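Local coordinates for alanine racemase (Enterococcus faecalis, PDB 3E6E), which belongs to the alanine racemase family, whose members join an N-terminal TIM-barrel domain to a C-terminal domain rich in beta strands, at residues A[92-97]-A[125-130]; A[110-115]-A[153-158]; A[146-151]-A[189-194]. The protein carries 1 engineered substitution. All blocks are in the same frame, centred on the assembly; numbering follows the deposited sequence.

Contact 1. Residues A[92-97]-A[125-130]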
loop_
_atom_site.group_PDB
_atom_site.type_symbol
_atom_site.label_atom_id
_atom_site.label_comp_id
_atom_site.label_asym_id
_atom_site.label_seq_id
_atom_site.Cartn_x
_atom_site.Cartn_y
_atom_site.Cartn_z
ATOM N N ALA A 92 27.794 -5.559 1.191
ATOM C CA ALA A 92 27.941 -6.062 -0.161
ATOM C C ALA A 92 27.776 -4.998 -1.254
ATOM O O ALA A 92 28.193 -5.223 -2.391
ATOM C CB ALA A 92 26.961 -7.203 -0.381
ATOM N N TYR A 93 27.196 -3.842 -0.924
ATOM C CA TYR A 93 26.985 -2.798 -1.930
ATOM C C TYR A 93 27.863 -1.553 -1.790
ATOM O O TYR A 93 27.562 -0.504 -2.368
ATOM C CB TYR A 93 25.510 -2.379 -1.942
ATOM C CG TYR A 93 24.552 -3.550 -1.993
ATOM C CD1 TYR A 93 23.648 -3.782 -0.950
ATOM C CD2 TYR A 93 24.578 -4.457 -3.055
ATOM C CE1 TYR A 93 22.796 -4.891 -0.964
ATOM C CE2 TYR A 93 23.733 -5.570 -3.076
ATOM C CZ TYR A 93 22.848 -5.779 -2.029
ATOM O OH TYR A 93 22.032 -6.879 -2.033
ATOM N N VAL A 94 28.953 -1.669 -1.036
ATOM C CA VAL A 94 29.869 -0.543 -0.854
ATOM C C VAL A 94 30.361 -0.025 -2.212
ATOM O O VAL A 94 30.445 1.191 -2.428
ATOM C CB VAL A 94 31.085 -0.943 0.006
ATOM C CG1 VAL A 94 31.932 0.284 0.299
ATOM C CG2 VAL A 94 30.618 -1.569 1.294
ATOM N N PRO A 95 30.694 -0.941 -3.142
ATOM C CA PRO A 95 31.164 -0.512 -4.461
ATOM C C PRO A 95 30.130 0.313 -5.220
ATOM O O PRO A 95 30.489 1.190 -6.002
ATOM C CB PRO A 95 31.529 -1.831 -5.158
ATOM C CG PRO A 95 30.730 -2.847 -4.453
ATOM C CD PRO A 95 30.786 -2.406 -3.015
ATOM N N LEU A 96 28.845 0.052 -4.998
ATOM C CA LEU A 96 27.834 0.851 -5.678
ATOM C C LEU A 96 27.845 2.230 -5.022
ATOM O O LEU A 96 27.712 3.254 -5.697
ATOM C CB LEU A 96 26.443 0.218 -5.560
ATOM C CG LEU A 96 26.205 -1.161 -6.188
ATOM C CD1 LEU A 96 24.731 -1.509 -6.053
ATOM C CD2 LEU A 96 26.610 -1.179 -7.653
ATOM N N LEU A 97 28.013 2.252 -3.702
ATOM C CA LEU A 97 28.079 3.507 -2.960
ATOM C C LEU A 97 29.107 4.423 -3.632
ATOM O O LEU A 97 28.851 5.614 -3.865
ATOM C CB LEU A 97 28.491 3.234 -1.519
ATOM C CG LEU A 97 27.506 2.364 -0.742
ATOM C CD1 LEU A 97 28.053 2.014 0.627
ATOM C CD2 LEU A 97 26.201 3.113 -0.607
ATOM N N THR A 125 38.013 8.080 -4.774
ATOM C CA THR A 125 36.620 8.245 -4.373
ATOM C C THR A 125 36.400 7.778 -2.938
ATOM O O THR A 125 36.122 6.604 -2.693
ATOM C CB THR A 125 35.669 7.472 -5.306
ATOM O OG1 THR A 125 35.945 6.068 -5.218
ATOM C CG2 THR A 125 35.847 7.930 -6.746
ATOM N N PRO A 126 36.526 8.705 -1.994
ATOM C CA PRO A 126 36.336 8.389 -0.572
ATOM C C PRO A 126 34.902 8.021 -0.262
ATOM O O PRO A 126 33.980 8.487 -0.927
ATOM C CB PRO A 126 36.725 9.684 0.135
ATOM C CG PRO A 126 37.662 10.338 -0.822
ATOM C CD PRO A 126 37.001 10.087 -2.149
ATOM N N LEU A 127 34.717 7.188 0.757
ATOM C CA LEU A 127 33.388 6.773 1.160
ATOM C C LEU A 127 32.813 7.846 2.072
ATOM O O LEU A 127 33.209 7.954 3.235
ATOM C CB LEU A 127 33.436 5.438 1.908
ATOM C CG LEU A 127 32.081 4.903 2.408
ATOM C CD1 LEU A 127 31.240 4.469 1.221
ATOM C CD2 LEU A 127 32.286 3.733 3.356
ATOM N N ARG A 128 31.890 8.643 1.534
ATOM C CA ARG A 128 31.241 9.718 2.286
ATOM C C ARG A 128 30.334 9.078 3.341
ATOM O O ARG A 128 29.238 8.625 3.017
ATOM C CB ARG A 128 30.405 10.586 1.332
ATOM C CG ARG A 128 31.010 10.724 -0.068
ATOM C CD ARG A 128 30.139 11.567 -1.003
ATOM N NE ARG A 128 30.497 12.986 -1.037
ATOM C CZ ARG A 128 31.519 13.486 -1.731
ATOM N NH1 ARG A 128 32.287 12.682 -2.452
ATOM N NH2 ARG A 128 31.771 14.791 -1.709
ATOM N N VAL A 129 30.791 9.036 4.594
ATOM C CA VAL A 129 30.016 8.423 5.675
ATOM C C VAL A 129 29.469 9.401 6.701
ATOM O O VAL A 129 30.044 10.445 6.945
ATOM C CB VAL A 129 30.841 7.364 6.473
ATOM C CG1 VAL A 129 31.668 6.508 5.527
ATOM C CG2 VAL A 129 31.709 8.048 7.503
ATOM N N HIS A 130 28.343 9.035 7.299
ATOM C CA HIS A 130 27.702 9.828 8.340
ATOM C C HIS A 130 27.572 8.869 9.520
ATOM O O HIS A 130 27.033 7.761 9.375
ATOM C CB HIS A 130 26.317 10.309 7.890
ATOM C CG HIS A 130 26.350 11.464 6.937
ATOM N ND1 HIS A 130 25.903 12.723 7.280
ATOM C CD2 HIS A 130 26.760 11.551 5.648
ATOM C CE1 HIS A 130 26.035 13.532 6.244
ATOM N NE2 HIS A 130 26.552 12.846 5.241
#
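Leu127 meets Val94 and Leu97 between the helix layer and the strands of the TIM barrel, where the loop leading into strand 129-132 packs against the first turn of helix 94-99. The contact is small, burying 94 Å², and wholly apolar. One methyl does all the touching from the loop side: CD1 of Leu127 lies 4.1 Å from Leu97 CB and equally close, 4.1 Å, to Leu97 CD1, so it meets the leucine at CB and at one methyl. The two leucine side chains cross at a slant. One turn back, at the start of the helix, Val94 adds its CG1, 4.3 Å from the same Leu127 CD1. With CG of Leu127 opposite its own backbone N (chi1 179°), the leucine reaches out from the loop to the helix, although its CB does not aim at it directly. All three side chains are buried, and Leu97 also lies on Val104 and Ile85 of the barrel strands, while Leu127 rests on Phe161.

Polar groups of the two segments pair with other parts of the fold. Backbone hydrogen bonds join Arg128 and His130 to strand 103-106, and Arg128 forms salt bridges through NE with Glu164 and through NH1 with Asp101. At the start of the helix, Tyr93 occupies the N-cap position and stacks its ring on His6 of the second subunit. The first helical turn is closed by the backbone hydrogen bond from Leu97 N to Tyr93 O, 3.1 Å long.

Contact 2. Residues A[110-115]-A[153-158]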
loop_
_atom_site.group_PDB
_atom_site.type_symbol
_atom_site.label_atom_id
_atom_site.label_comp_id
_atom_site.label_asym_id
_atom_site.label_seq_id
_atom_site.Cartn_x
_atom_site.Cartn_y
_atom_site.Cartn_z
ATOM N N GLU A 110 32.200 -2.446 13.781
ATOM C CA GLU A 110 32.365 -3.645 12.978
ATOM C C GLU A 110 32.242 -3.351 11.478
ATOM O O GLU A 110 33.151 -3.671 10.702
ATOM C CB GLU A 110 31.345 -4.714 13.412
ATOM C CG GLU A 110 30.073 -4.190 14.095
ATOM C CD GLU A 110 30.233 -3.925 15.600
ATOM O OE1 GLU A 110 30.668 -2.816 15.989
ATOM O OE2 GLU A 110 29.918 -4.833 16.401
ATOM N N TRP A 111 31.131 -2.724 11.085
ATOM C CA TRP A 111 30.866 -2.376 9.684
ATOM C C TRP A 111 32.023 -1.600 9.053
ATOM O O TRP A 111 32.582 -2.010 8.033
ATOM C CB TRP A 111 29.587 -1.526 9.575
ATOM C CG TRP A 111 29.025 -1.378 8.164
ATOM C CD1 TRP A 111 28.135 -2.212 7.545
ATOM C CD2 TRP A 111 29.313 -0.333 7.216
ATOM N NE1 TRP A 111 27.850 -1.754 6.279
ATOM C CE2 TRP A 111 28.559 -0.604 6.051
ATOM C CE3 TRP A 111 30.132 0.801 7.240
ATOM C CZ2 TRP A 111 28.598 0.220 4.917
ATOM C CZ3 TRP A 111 30.170 1.623 6.108
ATOM C CH2 TRP A 111 29.405 1.324 4.963
ATOM N N LEU A 112 32.359 -0.468 9.665
ATOM C CA LEU A 112 33.435 0.398 9.192
ATOM C C LEU A 112 34.734 -0.337 8.846
ATOM O O LEU A 112 35.249 -0.214 7.736
ATOM C CB LEU A 112 33.727 1.475 10.240
ATOM C CG LEU A 112 32.864 2.733 10.233
ATOM C CD1 LEU A 112 33.112 3.538 11.498
ATOM C CD2 LEU A 112 33.192 3.550 9.000
ATOM N N GLU A 113 35.261 -1.096 9.802
ATOM C CA GLU A 113 36.501 -1.826 9.576
ATOM C C GLU A 113 36.316 -2.899 8.514
ATOM O O GLU A 113 37.287 -3.395 7.934
ATOM C CB GLU A 113 37.009 -2.440 10.884
ATOM C CG GLU A 113 36.135 -3.502 11.499
ATOM C CD GLU A 113 36.421 -3.661 12.978
ATOM O OE1 GLU A 113 35.950 -4.649 13.588
ATOM O OE2 GLU A 113 37.116 -2.778 13.536
ATOM N N ALA A 114 35.059 -3.240 8.248
ATOM C CA ALA A 114 34.747 -4.240 7.238
ATOM C C ALA A 114 34.696 -3.584 5.860
ATOM O O ALA A 114 35.225 -4.125 4.892
ATOM C CB ALA A 114 33.421 -4.907 7.554
ATOM N N ALA A 115 34.062 -2.417 5.773
ATOM C CA ALA A 115 33.959 -1.707 4.502
ATOM C C ALA A 115 35.361 -1.325 4.025
ATOM O O ALA A 115 35.648 -1.298 2.829
ATOM C CB ALA A 115 33.095 -0.457 4.671
ATOM N N ARG A 153 37.695 8.716 15.226
ATOM C CA ARG A 153 39.148 8.644 15.114
ATOM C C ARG A 153 39.565 7.582 14.110
ATOM O O ARG A 153 40.633 7.661 13.505
ATOM C CB ARG A 153 39.772 8.345 16.479
ATOM C CG ARG A 153 41.206 8.821 16.621
ATOM C CD ARG A 153 41.644 8.774 18.074
ATOM N NE ARG A 153 41.696 7.404 18.574
ATOM C CZ ARG A 153 42.530 6.470 18.119
ATOM N NH1 ARG A 153 43.392 6.749 17.147
ATOM N NH2 ARG A 153 42.508 5.253 18.647
ATOM N N PHE A 154 38.709 6.589 13.923
ATOM C CA PHE A 154 39.016 5.525 12.990
ATOM C C PHE A 154 38.790 6.020 11.578
ATOM O O PHE A 154 39.660 5.912 10.729
ATOM C CB PHE A 154 38.137 4.307 13.280
ATOM C CG PHE A 154 38.429 3.131 12.402
ATOM C CD1 PHE A 154 37.929 3.071 11.107
ATOM C CD2 PHE A 154 39.216 2.082 12.863
ATOM C CE1 PHE A 154 38.209 1.976 10.281
ATOM C CE2 PHE A 154 39.506 0.982 12.049
ATOM C CZ PHE A 154 39.003 0.927 10.759
ATOM N N VAL A 155 37.613 6.576 11.335
ATOM C CA VAL A 155 37.270 7.077 10.019
ATOM C C VAL A 155 38.233 8.145 9.525
ATOM O O VAL A 155 38.655 8.113 8.371
ATOM C CB VAL A 155 35.847 7.628 10.018
ATOM C CG1 VAL A 155 35.594 8.423 8.753
ATOM C CG2 VAL A 155 34.869 6.475 10.128
ATOM N N GLN A 156 38.573 9.092 10.395
ATOM C CA GLN A 156 39.506 10.157 10.029
ATOM C C GLN A 156 40.859 9.550 9.700
ATOM O O GLN A 156 41.705 10.181 9.066
ATOM C CB GLN A 156 39.705 11.132 11.184
ATOM C CG GLN A 156 38.500 11.933 11.571
ATOM C CD GLN A 156 38.825 12.896 12.689
ATOM O OE1 GLN A 156 39.272 12.480 13.763
ATOM N NE2 GLN A 156 38.615 14.190 12.447
ATOM N N SER A 157 41.053 8.317 10.144
ATOM C CA SER A 157 42.305 7.626 9.928
ATOM C C SER A 157 42.555 7.104 8.529
ATOM O O SER A 157 43.533 7.487 7.905
ATOM C CB SER A 157 42.452 6.453 10.913
ATOM O OG SER A 157 42.586 6.897 12.251
ATOM N N HIS A 158 41.672 6.235 8.046
ATOM C CA HIS A 158 42.038 5.262 7.022
ATOM C C HIS A 158 41.989 5.880 5.630
ATOM O O HIS A 158 42.751 5.496 4.743
ATOM C CB HIS A 158 41.115 4.042 7.090
ATOM C CG HIS A 158 41.502 3.049 8.142
ATOM N ND1 HIS A 158 42.581 2.202 8.005
ATOM C CD2 HIS A 158 40.954 2.769 9.348
ATOM C CE1 HIS A 158 42.680 1.442 9.081
ATOM N NE2 HIS A 158 41.705 1.766 9.910
#
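Leu112 and Val155 make the closest apolar contact between helices 109-117 and 145-158, two successive helices on the outside of the TIM barrel. The short segments run almost parallel, 8° apart with their axes 10.9 Å from each other, as expected of consecutive beta-alpha units. CG2 of Val155 sits in the fork of Leu112, 3.6 Å from its CD2 and 3.7 Å from its CD1, and the two side chains cross at about a right angle. A chi1 of 167° turns CG1 of Val155 opposite the backbone N and leaves CG2 as the branch that meets the leucine.

Nearer the surface, Phe154, the residue before Val155, reaches across to Glu113, the residue after Leu112. The tip of its ring, CZ, lies 3.9 Å from Glu113 CA and 3.9 Å from Glu113 CB, so it is the backbone and the root of the glutamate that receive the ring rather than the carboxylate. Phe154 has CG opposite its backbone N (chi1 -177°), a setting that sends the ring toward the neighbouring helix.

Around this first shell, His158, one turn on from Phe154, presents its imidazole edge to a face of the phenyl ring, with CD2 2.9 Å above the ring plane near the rim. On the inner side Leu112 rests on Val106, and Val155 on Phe161 and Trp163. Trp111 packs on Val104 and Val106 of strand 103-106, and its NE1 hydrogen-bonds Val89 O; one indole face carries Ala115 CB, 3.9 Å above the ring plane.

Contact 3. Residues A[146-151]-A[189-194]; sequences EETKQA and KAVLAV
This is a helix-to-helix packing contact in the outer layer of the barrel, in which Thr148 and Lys149 of helix 145-158 meet Val191 of helix 179-193 and Val194 close by in the chain. On the buried side, CG1 of Val191 lies against both branches of Thr148, 3.3 Å from OG1 and 3.6 Å from CG2, the two side chains crossing at about a right angle. The threonine hydroxyl also hydrogen-bonds Pro145 O one turn back in its own helix, so its contact with the valine is packing. Phe142 and Val133 cover the pair from the loops, touching Thr148 and Val191 respectively.

Nearer the surface, the aliphatic part of Lys149 lies across Val194: CE is 3.4 Å from Val194 CG1 and 3.1 Å from Val194 O. The lysine chain starts out opposite the backbone N (chi1 166°) and then bends repeatedly, so that a methylene, rather than NZ, is its closest atom to that carbonyl oxygen. Such side-by-side packing of successive helices around a parallel strand barrel is characteristic of the TIM-barrel fold of the N-terminal domain.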
loop_
_atom_site.group_PDB
_atom_site.type_symbol
_atom_site.label_atom_id
_atom_site.label_comp_id
_atom_site.label_asym_id
_atom_site.label_seq_id
_atom_site.Cartn_x
_atom_site.Cartn_y
_atom_site.Cartn_z
ATOM N N GLU A 146 32.306 7.720 23.845
ATOM C CA GLU A 146 33.576 7.062 23.561
ATOM C C GLU A 146 33.469 6.182 22.326
ATOM O O GLU A 146 34.413 6.076 21.546
ATOM C CB GLU A 146 34.036 6.217 24.756
ATOM C CG GLU A 146 33.018 5.216 25.275
ATOM C CD GLU A 146 32.026 5.819 26.274
ATOM O OE1 GLU A 146 31.319 5.027 26.945
ATOM O OE2 GLU A 146 31.952 7.069 26.389
ATOM N N GLU A 147 32.312 5.553 22.156
ATOM C CA GLU A 147 32.072 4.688 21.014
ATOM C C GLU A 147 32.151 5.472 19.714
ATOM O O GLU A 147 32.701 4.993 18.719
ATOM C CB GLU A 147 30.696 4.032 21.126
ATOM C CG GLU A 147 30.689 2.783 21.971
ATOM C CD GLU A 147 29.363 2.037 21.902
ATOM O OE1 GLU A 147 28.761 1.993 20.798
ATOM O OE2 GLU A 147 28.938 1.477 22.946
ATOM N N THR A 148 31.595 6.678 19.726
ATOM C CA THR A 148 31.615 7.503 18.534
ATOM C C THR A 148 33.016 8.067 18.350
ATOM O O THR A 148 33.489 8.218 17.219
ATOM C CB THR A 148 30.592 8.651 18.626
ATOM O OG1 THR A 148 31.200 9.795 19.226
ATOM C CG2 THR A 148 29.404 8.223 19.463
ATOM N N LYS A 149 33.675 8.370 19.468
ATOM C CA LYS A 149 35.043 8.889 19.454
ATOM C C LYS A 149 35.917 7.871 18.750
ATOM O O LYS A 149 36.762 8.224 17.933
ATOM C CB LYS A 149 35.560 9.085 20.880
ATOM C CG LYS A 149 37.067 9.303 20.981
ATOM C CD LYS A 149 37.485 10.691 20.530
ATOM C CE LYS A 149 38.191 11.435 21.661
ATOM N NZ LYS A 149 39.327 10.642 22.216
ATOM N N GLN A 150 35.702 6.604 19.084
ATOM C CA GLN A 150 36.440 5.494 18.491
ATOM C C GLN A 150 36.113 5.392 17.001
ATOM O O GLN A 150 37.002 5.207 16.167
ATOM C CB GLN A 150 36.084 4.178 19.217
ATOM C CG GLN A 150 36.303 2.917 18.390
ATOM C CD GLN A 150 35.972 1.630 19.138
ATOM O OE1 GLN A 150 34.858 1.454 19.651
ATOM N NE2 GLN A 150 36.941 0.715 19.194
ATOM N N ALA A 151 34.833 5.524 16.675
ATOM C CA ALA A 151 34.386 5.444 15.294
ATOM C C ALA A 151 34.988 6.594 14.497
ATOM O O ALA A 151 35.536 6.409 13.409
ATOM C CB ALA A 151 32.869 5.512 15.243
ATOM N N LYS A 189 25.005 16.208 22.988
ATOM C CA LYS A 189 25.957 17.270 23.274
ATOM C C LYS A 189 27.221 16.566 23.749
ATOM O O LYS A 189 28.326 16.870 23.299
ATOM C CB LYS A 189 25.437 18.213 24.362
ATOM C CG LYS A 189 26.159 19.549 24.370
ATOM C CD LYS A 189 25.712 20.506 25.481
ATOM C CE LYS A 189 24.309 21.087 25.259
ATOM N NZ LYS A 189 23.177 20.220 25.743
ATOM N N ALA A 190 27.037 15.591 24.633
ATOM C CA ALA A 190 28.144 14.823 25.177
ATOM C C ALA A 190 28.968 14.219 24.054
ATOM O O ALA A 190 30.191 14.365 24.013
ATOM C CB ALA A 190 27.613 13.722 26.076
ATOM N N VAL A 191 28.286 13.561 23.140
ATOM C CA VAL A 191 28.917 12.889 22.010
ATOM C C VAL A 191 29.865 13.827 21.272
ATOM O O VAL A 191 31.036 13.472 21.029
ATOM C CB VAL A 191 27.870 12.349 21.018
ATOM C CG1 VAL A 191 28.552 11.743 19.802
ATOM C CG2 VAL A 191 26.970 11.328 21.697
ATOM N N LEU A 192 29.361 14.973 20.860
ATOM C CA LEU A 192 30.153 15.947 20.127
ATOM C C LEU A 192 31.212 16.579 21.023
ATOM O O LEU A 192 32.183 17.166 20.528
ATOM C CB LEU A 192 29.248 17.046 19.550
ATOM C CG LEU A 192 28.150 16.617 18.571
ATOM C CD1 LEU A 192 27.466 17.849 18.005
ATOM C CD2 LEU A 192 28.751 15.796 17.450
ATOM N N ALA A 193 31.018 16.442 22.336
ATOM C CA ALA A 193 31.916 17.020 23.338
ATOM C C ALA A 193 33.298 16.366 23.437
ATOM O O ALA A 193 34.266 16.983 23.889
ATOM C CB ALA A 193 31.236 16.995 24.707
ATOM N N VAL A 194 33.401 15.121 23.013
ATOM C CA VAL A 194 34.673 14.450 23.093
ATOM C C VAL A 194 35.413 14.467 21.762
ATOM O O VAL A 194 36.557 14.039 21.673
ATOM C CB VAL A 194 34.484 13.020 23.576
ATOM C CG1 VAL A 194 35.837 12.408 23.908
ATOM C CG2 VAL A 194 33.579 13.015 24.800
#

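How the contacts relate
Followed from the N terminus, contact 1 closes first, bringing 125-130 back to 92-97 across strand 103-106 and helix 109-117. Contact 2 starts within that loop, at 110-115, and ends beyond it at 153-158, so the two cross. Contact 3, from 146-151 to 189-194, likewise crosses contact 2 but follows contact 1 in series. Helix 145-158 serves both later contacts, with Leu112 CD1 lying 4.2 Å from Ala151 O. Contacts 1 and 2 touch where Leu127 CD2 meets Trp111 CZ3 at 4.1 Å and Val129 CG2 meets Val155 CG1 at 4.1 Å. Together they link four successive outer helices of the barrel domain and tie them to strand 129-132 of the inner barrel.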